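Local coordinates for protein endo-1,4-b-d-mannanase (Trichoderma reesei, PDB 1QNR) that probably hydrolyses beta-1,4-mannosidic linkages in mannan backbones as a family 5 glycoside hydrolase, at residues 111-116 / 169-174; 175-180 / 218-223. All blocks are in the same frame, centred on the assembly; numbering follows the deposited sequence. Where two conformers were deposited one is given.

Interaction 1: 111-116 / 169-174; sequences VNNWSD and EPRCNG. With BMA (beta-D-mannopyranose), chain B; BMA (beta-D-mannopyranose), chain C.
Trp114 and Glu169 share the shorter of two direct hydrogen bonds between 111-116 and 169-174: NE1 of Trp114 lies 2.8 Å from OE1 of Glu169, which receives it on the anti lone pair. The carboxylate meets the indole at its edge, near the ring plane, and is turned 82° to it. In the second bond, Arg171 N approaches Asn113 OD1 from above the amide plane at 3.0 Å. Asn113 has CG anti to its backbone N (chi1 -175°), which carries CG to the side of Arg171 N.

Packing is led by the indole, whose rim atom CZ2 sits over one guanidinium face of Arg171, 3.6 Å from NE. One indole face has Asn113 ND2 above its centre; over the opposite face C3 of the chain B mannose comes within 3.6 Å of CE2. Asn168, Glu169 and Pro170 form the Asn-Glu-Pro sequence after strand 161-165 of the (beta/alpha)8 barrel, where family 5 relatives place their acid/base glutamate.

Sugar bonds complete the site. The O4 hydroxyl of the chain B mannose donates to Glu169 OE1 at 2.8 Å, giving this oxygen a second partner. Arg171 NH1 and NH2 both reach O2 of the chain C mannose, while Glu205 forms a salt bridge with NH2. An alanine in place of Trp114 would probably leave Glu169 OE1 without its indole N-H and open a gap beside the chain B mannose.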
ATOM      1  N   VAL A 111      -6.280   7.167   0.592  1.00  7.88           N
ATOM      2  CA  VAL A 111      -7.685   6.894   1.011  1.00  6.86           C
ATOM      3  C   VAL A 111      -7.834   5.357   1.051  1.00  7.53           C
ATOM      4  O   VAL A 111      -7.125   4.611   0.346  1.00  7.52           O
ATOM      5  CB  VAL A 111      -8.707   7.534   0.033  1.00  8.15           C
ATOM      6  CG1 VAL A 111      -8.646   6.914  -1.361  1.00  8.57           C
ATOM      7  CG2 VAL A 111     -10.140   7.532   0.603  1.00  8.93           C
ATOM      8  N   ASN A 112      -8.811   4.899   1.841  1.00  7.31           N
ATOM      9  CA  ASN A 112      -9.149   3.450   1.871  1.00  7.76           C
ATOM     10  C   ASN A 112     -10.423   3.194   1.019  1.00  7.11           C
ATOM     11  O   ASN A 112     -11.400   3.967   1.148  1.00  8.67           O
ATOM     12  CB  ASN A 112      -9.464   3.037   3.316  1.00  6.52           C
ATOM     13  CG  ASN A 112      -9.278   1.519   3.526  1.00  6.66           C
ATOM     14  OD1 ASN A 112      -9.047   0.725   2.611  1.00  8.86           O
ATOM     15  ND2 ASN A 112      -9.314   1.096   4.794  1.00  9.16           N
ATOM     16  N   ASN A 113     -10.406   2.085   0.230  1.00  6.87           N
ATOM     17  CA  ASN A 113     -11.676   1.685  -0.402  1.00  7.71           C
ATOM     18  C   ASN A 113     -12.668   1.275   0.690  1.00  8.51           C
ATOM     19  O   ASN A 113     -13.882   1.559   0.608  1.00  9.73           O
ATOM     20  CB  ASN A 113     -11.431   0.487  -1.339  1.00  8.19           C
ATOM     21  CG  ASN A 113     -12.687   0.106  -2.115  1.00  8.87           C
ATOM     22  OD1 ASN A 113     -13.060   0.857  -3.035  1.00  9.63           O
ATOM     23  ND2 ASN A 113     -13.317  -1.037  -1.849  1.00 10.06           N
ATOM     24  N   TRP A 114     -12.162   0.628   1.728  1.00  7.62           N
ATOM     25  CA  TRP A 114     -12.994   0.085   2.813  1.00  8.50           C
ATOM     26  C   TRP A 114     -13.201   1.041   3.958  1.00  9.82           C
ATOM     27  O   TRP A 114     -12.523   2.094   4.030  1.00  9.82           O
ATOM     28  CB  TRP A 114     -12.315  -1.242   3.338  1.00  9.65           C
ATOM     29  CG  TRP A 114     -11.990  -2.174   2.206  1.00 10.42           C
ATOM     30  CD1 TRP A 114     -10.720  -2.465   1.721  1.00  9.83           C
ATOM     31  CD2 TRP A 114     -12.897  -2.891   1.359  1.00 10.71           C
ATOM     32  NE1 TRP A 114     -10.788  -3.315   0.635  1.00 10.10           N
ATOM     33  CE2 TRP A 114     -12.115  -3.592   0.394  1.00  9.87           C
ATOM     34  CE3 TRP A 114     -14.299  -2.947   1.240  1.00 12.38           C
ATOM     35  CZ2 TRP A 114     -12.692  -4.398  -0.597  1.00 11.32           C
ATOM     36  CZ3 TRP A 114     -14.873  -3.769   0.276  1.00 13.82           C
ATOM     37  CH2 TRP A 114     -14.058  -4.471  -0.654  1.00 13.39           C
ATOM     38  N   SER A 115     -14.150   0.745   4.876  1.00 10.17           N
ATOM     39  CA  SER A 115     -14.549   1.721   5.899  1.00 10.38           C
ATOM     40  C   SER A 115     -13.661   1.817   7.125  1.00 11.84           C
ATOM     41  O   SER A 115     -13.841   2.662   7.981  1.00 12.06           O
ATOM     42  CB  SER A 115     -16.056   1.467   6.282  1.00 12.39           C
ATOM     43  OG  SER A 115     -16.775   1.693   5.084  0.50 13.93           O
ATOM     44  N   ASP A 116     -12.569   0.994   7.155  1.00 10.28           N
ATOM     45  CA  ASP A 116     -11.632   1.084   8.237  1.00 10.26           C
ATOM     46  C   ASP A 116     -10.902   2.428   8.194  1.00  9.91           C
ATOM     47  O   ASP A 116     -10.292   2.730   7.128  1.00 11.20           O
ATOM     48  CB  ASP A 116     -10.620  -0.100   8.224  1.00 11.69           C
ATOM     49  CG  ASP A 116     -11.391  -1.447   8.077  1.00 15.90           C
ATOM     50  OD1 ASP A 116     -12.120  -1.857   9.000  1.00 21.54           O
ATOM     51  OD2 ASP A 116     -11.317  -2.092   7.022  1.00 15.96           O
ATOM     52  N   GLU A 169      -6.665  -0.630  -2.248  1.00  6.54           N
ATOM     53  CA  GLU A 169      -7.643  -1.575  -2.868  1.00  7.21           C
ATOM     54  C   GLU A 169      -8.813  -0.878  -3.518  1.00  7.24           C
ATOM     55  O   GLU A 169      -9.972  -1.325  -3.348  1.00  8.64           O
ATOM     56  CB  GLU A 169      -8.162  -2.667  -1.851  1.00  9.43           C
ATOM     57  CG  GLU A 169      -6.923  -3.360  -1.221  0.50  6.44           C
ATOM     58  CD  GLU A 169      -7.280  -4.582  -0.424  0.50  7.63           C
ATOM     59  OE1 GLU A 169      -8.401  -4.738   0.094  0.50  7.25           O
ATOM     60  OE2 GLU A 169      -6.346  -5.390  -0.206  0.50  6.78           O
ATOM     61  N   PRO A 170      -8.662   0.187  -4.327  1.00  7.43           N
ATOM     62  CA  PRO A 170      -9.819   0.822  -4.987  1.00  7.70           C
ATOM     63  C   PRO A 170     -10.616  -0.209  -5.795  1.00  7.15           C
ATOM     64  O   PRO A 170     -10.034  -1.001  -6.563  1.00  7.72           O
ATOM     65  CB  PRO A 170      -9.192   1.868  -5.911  1.00  7.59           C
ATOM     66  CG  PRO A 170      -7.753   1.474  -6.044  1.00 10.85           C
ATOM     67  CD  PRO A 170      -7.356   0.804  -4.741  1.00  8.02           C
ATOM     68  N   ARG A 171     -11.953  -0.164  -5.649  1.00  7.58           N
ATOM     69  CA  ARG A 171     -12.875  -0.985  -6.440  1.00  8.30           C
ATOM     70  C   ARG A 171     -14.039  -0.110  -6.877  1.00  8.50           C
ATOM     71  O   ARG A 171     -14.334   0.928  -6.245  1.00  8.17           O
ATOM     72  CB  ARG A 171     -13.468  -2.182  -5.665  1.00  8.91           C
ATOM     73  CG  ARG A 171     -12.420  -3.221  -5.177  1.00  8.57           C
ATOM     74  CD  ARG A 171     -13.257  -4.339  -4.498  1.00  9.54           C
ATOM     75  NE  ARG A 171     -12.397  -5.437  -4.053  1.00  9.30           N
ATOM     76  CZ  ARG A 171     -12.877  -6.625  -3.605  1.00 10.23           C
ATOM     77  NH1 ARG A 171     -14.202  -6.812  -3.528  1.00 11.05           N
ATOM     78  NH2 ARG A 171     -11.993  -7.532  -3.219  1.00 11.33           N
ATOM     79  N   CYS A 172     -14.752  -0.567  -7.904  1.00  9.45           N
ATOM     80  CA  CYS A 172     -16.000   0.131  -8.313  1.00 10.32           C
ATOM     81  C   CYS A 172     -16.957  -1.036  -8.646  1.00 10.67           C
ATOM     82  O   CYS A 172     -16.934  -1.502  -9.819  1.00 11.61           O
ATOM     83  CB  CYS A 172     -15.702   1.151  -9.420  1.00 11.39           C
ATOM     84  SG  CYS A 172     -17.088   2.349  -9.782  1.00 11.83           S
ATOM     85  N   ASN A 173     -17.613  -1.573  -7.614  1.00 10.26           N
ATOM     86  CA  ASN A 173     -18.359  -2.849  -7.844  1.00 12.12           C
ATOM     87  C   ASN A 173     -19.430  -2.712  -8.946  1.00 12.52           C
ATOM     88  O   ASN A 173     -20.292  -1.875  -8.822  1.00 13.13           O
ATOM     89  CB  ASN A 173     -19.000  -3.224  -6.493  1.00 14.44           C
ATOM     90  CG  ASN A 173     -19.799  -4.526  -6.618  1.00 17.07           C
ATOM     91  OD1 ASN A 173     -21.038  -4.404  -6.754  1.00 21.76           O
ATOM     92  ND2 ASN A 173     -19.170  -5.659  -6.582  1.00 16.29           N
ATOM     93  N   GLY A 174     -19.369  -3.629  -9.928  1.00 12.39           N
ATOM     94  CA  GLY A 174     -20.325  -3.575 -11.063  1.00 13.26           C
ATOM     95  C   GLY A 174     -20.138  -2.428 -12.030  1.00 15.17           C
ATOM     96  O   GLY A 174     -20.918  -2.364 -13.010  1.00 17.79           O
TER
HETATM   97  C1  BMA B   2     -12.680  -7.653   1.162  0.50 18.93           C
HETATM   98  C2  BMA B   2     -12.700  -7.041   2.584  0.50 18.85           C
HETATM   99  C3  BMA B   2     -11.472  -6.152   2.795  0.50 17.07           C
HETATM  100  C4  BMA B   2     -10.203  -6.887   2.381  0.50 16.70           C
HETATM  101  C5  BMA B   2     -10.292  -7.509   0.986  0.50 16.94           C
HETATM  102  C6  BMA B   2      -9.131  -8.537   0.731  0.50 17.13           C
HETATM  103  O2  BMA B   2     -12.690  -8.077   3.576  0.50 18.30           O
HETATM  104  O3  BMA B   2     -11.354  -5.673   4.107  0.50 16.98           O
HETATM  105  O4  BMA B   2      -9.121  -5.947   2.469  0.50 13.35           O
HETATM  106  O5  BMA B   2     -11.454  -8.426   0.960  0.50 17.97           O
HETATM  107  O6  BMA B   2      -9.344  -8.830  -0.655  0.50 19.22           O
HETATM  108  C1  BMA C   1     -15.761 -10.827  -1.781  0.50 23.42           C
HETATM  109  C2  BMA C   1     -14.237 -10.677  -1.974  0.50 20.77           C
HETATM  110  C3  BMA C   1     -13.536 -10.203  -0.680  0.50 20.44           C
HETATM  111  C4  BMA C   1     -14.223  -8.940  -0.152  0.50 21.27           C
HETATM  112  C5  BMA C   1     -15.760  -9.181   0.002  0.50 24.04           C
HETATM  113  C6  BMA C   1     -16.553  -8.090   0.678  0.50 27.26           C
HETATM  114  O1  BMA C   1     -16.364 -11.134  -3.038  0.50 25.78           O
HETATM  115  O2  BMA C   1     -13.975  -9.743  -3.034  0.50 18.50           O
HETATM  116  O3  BMA C   1     -12.182  -9.854  -1.072  0.50 17.52           O
HETATM  117  O4  BMA C   1     -13.765  -8.551   1.121  0.50 20.02           O
HETATM  118  O5  BMA C   1     -16.253  -9.503  -1.347  0.50 25.83           O
HETATM  119  O6  BMA C   1     -16.885  -6.946  -0.101  0.50 29.72           O

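Interaction 2: 175-180 / 218-223; sequences CSTDVI and YTYGEG
Segments 175-180 and 218-223 meet in a largely water-mediated backbone contact, where the approach to helix 178-194 passes the loop between strand 199-201 and helix 226-230. Thr177 and Gly223 touch directly through a CA-H...O contact, with Thr177 CA 3.4 Å from Gly223 O. Two waters supply the hydrogen bonding. One donates to Gly223 O and to Ser176 O, each at 2.8 Å, and accepts from Ile180 N, tying the carbonyl to the first turn of the helix. The other donates to Cys175 O and Tyr220 O, while its bond from Gly223 N is weak.

Apolar groups close round the same peptide. The CG2 methyl of Thr177 lies 3.8 Å from Gly223 C and also approaches the Tyr220 ring obliquely. Ile180 carries its chain extended beyond CG1 (chi2 171°), which brings CD1 to 3.9 Å from Gly223 O. Gly223 has a positive phi of 78°; a CB there would press on the carbonyl O of Glu222 and come close to Cys175 CB, so the lack of a side chain suits this tight fit.

Within 175-180, Ser176 OG accepts from Asp178 N at 3.2 Å, a capping bond. Cys175 is held by its disulfide to Cys172, and Tyr220 OH is hydrogen-bonded to Ser210 OG. The arrangement joins two successive beta-to-alpha loops at the C-terminal end of the strands of a (beta/alpha)8 barrel, the end that carries the active site in this fold.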
ATOM      1  N   CYS A 175     -19.147  -1.529 -11.859  1.00 13.78           N
ATOM      2  CA  CYS A 175     -18.970  -0.414 -12.774  1.00 14.45           C
ATOM      3  C   CYS A 175     -18.242  -0.818 -14.031  1.00 13.06           C
ATOM      4  O   CYS A 175     -17.497  -1.819 -14.137  1.00 13.54           O
ATOM      5  CB  CYS A 175     -18.057   0.667 -12.109  1.00 14.90           C
ATOM      6  SG  CYS A 175     -18.639   1.209 -10.472  1.00 14.12           S
ATOM      7  N   SER A 176     -18.432   0.035 -15.082  1.00 14.64           N
ATOM      8  CA  SER A 176     -17.530  -0.095 -16.228  1.00 11.93           C
ATOM      9  C   SER A 176     -16.067   0.065 -15.670  1.00 13.39           C
ATOM     10  O   SER A 176     -15.853   0.986 -14.846  1.00 14.13           O
ATOM     11  CB  SER A 176     -17.780   1.074 -17.163  1.00 15.37           C
ATOM     12  OG  SER A 176     -16.794   1.275 -18.159  1.00 16.65           O
ATOM     13  N   THR A 177     -15.147  -0.671 -16.263  1.00 13.20           N
ATOM     14  CA  THR A 177     -13.750  -0.536 -15.805  1.00 12.11           C
ATOM     15  C   THR A 177     -13.108   0.798 -16.203  1.00 12.14           C
ATOM     16  O   THR A 177     -12.071   1.248 -15.630  1.00 13.45           O
ATOM     17  CB  THR A 177     -12.872  -1.685 -16.344  1.00 13.18           C
ATOM     18  OG1 THR A 177     -12.817  -1.571 -17.788  1.00 14.61           O
ATOM     19  CG2 THR A 177     -13.340  -3.077 -15.913  1.00 13.74           C
ATOM     20  N   ASP A 178     -13.769   1.587 -17.069  1.00 11.93           N
ATOM     21  CA  ASP A 178     -13.232   2.902 -17.492  1.00 11.77           C
ATOM     22  C   ASP A 178     -13.412   3.920 -16.363  1.00 10.40           C
ATOM     23  O   ASP A 178     -12.744   4.993 -16.427  1.00 11.02           O
ATOM     24  CB  ASP A 178     -13.983   3.407 -18.769  1.00 14.64           C
ATOM     25  CG  ASP A 178     -13.309   4.626 -19.373  1.00 17.33           C
ATOM     26  OD1 ASP A 178     -12.120   4.558 -19.696  1.00 17.91           O
ATOM     27  OD2 ASP A 178     -14.053   5.635 -19.531  1.00 19.43           O
ATOM     28  N   VAL A 179     -14.307   3.731 -15.386  1.00 10.39           N
ATOM     29  CA  VAL A 179     -14.420   4.769 -14.326  1.00  9.78           C
ATOM     30  C   VAL A 179     -13.094   4.821 -13.539  1.00 10.08           C
ATOM     31  O   VAL A 179     -12.546   5.959 -13.423  1.00 10.54           O
ATOM     32  CB  VAL A 179     -15.555   4.424 -13.377  1.00 11.02           C
ATOM     33  CG1 VAL A 179     -15.701   5.353 -12.164  1.00 13.56           C
ATOM     34  CG2 VAL A 179     -16.929   4.368 -14.109  1.00 14.20           C
ATOM     35  N   ILE A 180     -12.562   3.709 -13.095  1.00  9.88           N
ATOM     36  CA  ILE A 180     -11.231   3.775 -12.416  1.00 10.23           C
ATOM     37  C   ILE A 180     -10.146   4.100 -13.372  1.00 10.20           C
ATOM     38  O   ILE A 180      -9.198   4.851 -12.990  1.00 10.12           O
ATOM     39  CB  ILE A 180     -10.961   2.465 -11.594  1.00  9.80           C
ATOM     40  CG1 ILE A 180     -11.832   2.541 -10.321  1.00 10.66           C
ATOM     41  CG2 ILE A 180      -9.432   2.348 -11.299  1.00 10.95           C
ATOM     42  CD1 ILE A 180     -11.896   1.265  -9.465  1.00 11.41           C
ATOM     43  N   TYR A 218     -10.040 -13.156 -11.407  1.00 10.66           N
ATOM     44  CA  TYR A 218      -9.683 -12.768 -12.782  1.00 11.63           C
ATOM     45  C   TYR A 218     -10.859 -12.098 -13.550  1.00 10.34           C
ATOM     46  O   TYR A 218     -10.532 -11.571 -14.621  1.00 12.05           O
ATOM     47  CB  TYR A 218      -9.248 -14.051 -13.525  1.00 11.31           C
ATOM     48  CG  TYR A 218      -7.855 -14.659 -13.143  1.00 11.32           C
ATOM     49  CD1 TYR A 218      -6.725 -13.895 -13.494  1.00 10.24           C
ATOM     50  CD2 TYR A 218      -7.720 -15.872 -12.509  1.00 10.79           C
ATOM     51  CE1 TYR A 218      -5.460 -14.425 -13.185  1.00 12.36           C
ATOM     52  CE2 TYR A 218      -6.459 -16.421 -12.219  1.00 11.40           C
ATOM     53  CZ  TYR A 218      -5.340 -15.631 -12.547  1.00 12.16           C
ATOM     54  OH  TYR A 218      -4.056 -16.178 -12.276  1.00 13.24           O
ATOM     55  N   THR A 219     -12.085 -12.204 -13.054  1.00 11.40           N
ATOM     56  CA  THR A 219     -13.204 -11.622 -13.859  1.00 11.81           C
ATOM     57  C   THR A 219     -13.305 -10.123 -13.636  1.00 12.73           C
ATOM     58  O   THR A 219     -12.476  -9.544 -12.885  1.00 11.79           O
ATOM     59  CB  THR A 219     -14.536 -12.337 -13.528  1.00 13.03           C
ATOM     60  OG1 THR A 219     -14.480 -13.759 -13.805  0.50 17.80           O
ATOM     61  CG2 THR A 219     -15.729 -11.824 -14.300  0.50 17.16           C
ATOM     62  N   TYR A 220     -14.311  -9.458 -14.190  1.00 13.82           N
ATOM     63  CA  TYR A 220     -14.430  -7.999 -14.233  1.00 12.82           C
ATOM     64  C   TYR A 220     -15.639  -7.500 -13.479  1.00 15.52           C
ATOM     65  O   TYR A 220     -16.375  -6.587 -13.932  1.00 19.81           O
ATOM     66  CB  TYR A 220     -14.423  -7.523 -15.710  1.00 14.03           C
ATOM     67  CG  TYR A 220     -13.113  -7.849 -16.399  1.00 11.73           C
ATOM     68  CD1 TYR A 220     -11.949  -7.088 -16.278  1.00 10.02           C
ATOM     69  CD2 TYR A 220     -12.994  -9.066 -17.117  1.00 13.94           C
ATOM     70  CE1 TYR A 220     -10.771  -7.380 -16.910  1.00 12.36           C
ATOM     71  CE2 TYR A 220     -11.787  -9.407 -17.727  1.00 14.11           C
ATOM     72  CZ  TYR A 220     -10.680  -8.571 -17.615  1.00 14.22           C
ATOM     73  OH  TYR A 220      -9.508  -8.852 -18.270  1.00 14.76           O
ATOM     74  N   GLY A 221     -15.946  -8.011 -12.295  1.00 12.37           N
ATOM     75  CA  GLY A 221     -17.054  -7.570 -11.503  1.00 14.75           C
ATOM     76  C   GLY A 221     -16.770  -6.468 -10.472  1.00 11.12           C
ATOM     77  O   GLY A 221     -17.691  -6.017  -9.794  1.00 13.09           O
ATOM     78  N   GLU A 222     -15.469  -6.103 -10.324  1.00 11.23           N
ATOM     79  CA  GLU A 222     -15.071  -5.115  -9.293  1.00 10.86           C
ATOM     80  C   GLU A 222     -14.600  -3.823  -9.925  1.00 10.47           C
ATOM     81  O   GLU A 222     -13.999  -2.983  -9.207  1.00 10.79           O
ATOM     82  CB  GLU A 222     -14.032  -5.715  -8.318  1.00 10.51           C
ATOM     83  CG  GLU A 222     -14.558  -6.965  -7.573  1.00 11.51           C
ATOM     84  CD  GLU A 222     -15.784  -6.701  -6.719  1.00 12.76           C
ATOM     85  OE1 GLU A 222     -16.132  -5.545  -6.380  1.00 12.68           O
ATOM     86  OE2 GLU A 222     -16.481  -7.715  -6.374  1.00 15.31           O
ATOM     87  N   GLY A 223     -14.910  -3.602 -11.226  1.00 11.53           N
ATOM     88  CA  GLY A 223     -14.558  -2.305 -11.819  1.00 13.64           C
ATOM     89  C   GLY A 223     -13.102  -2.093 -12.213  1.00 11.83           C
ATOM     90  O   GLY A 223     -12.762  -0.931 -12.538  1.00 12.90           O
TER
HETATM   91  O   HOH W   1     -17.357  -4.257 -12.669  1.00 17.32           O
HETATM   92  O   HOH W   2     -14.236   1.394 -12.609  1.00 11.20           O

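Overall arrangement
Interactions 1 and 2 share one connection, in which 169-174 runs directly into 175-180, and each pairs it with a different loop. Interaction 1 is the more buried, its centre about 13 Å from the centre of the chain; that of interaction 2, only partly buried, lies about 20 Å away. Their chemistry differs accordingly: side chains bond directly to each other, to a backbone N-H and to sugar hydroxyls in the first, whereas backbone groups and waters do the work in the second. They also touch. Probable hydrogen bonds run from Cys172 N to Glu222 O and from Gly174 N to Gly221 O, and the Cys172-Cys175 disulfide spans both. The loop at 218-223 is therefore joined to the mannose-contacting segment as well as to the helix entrance.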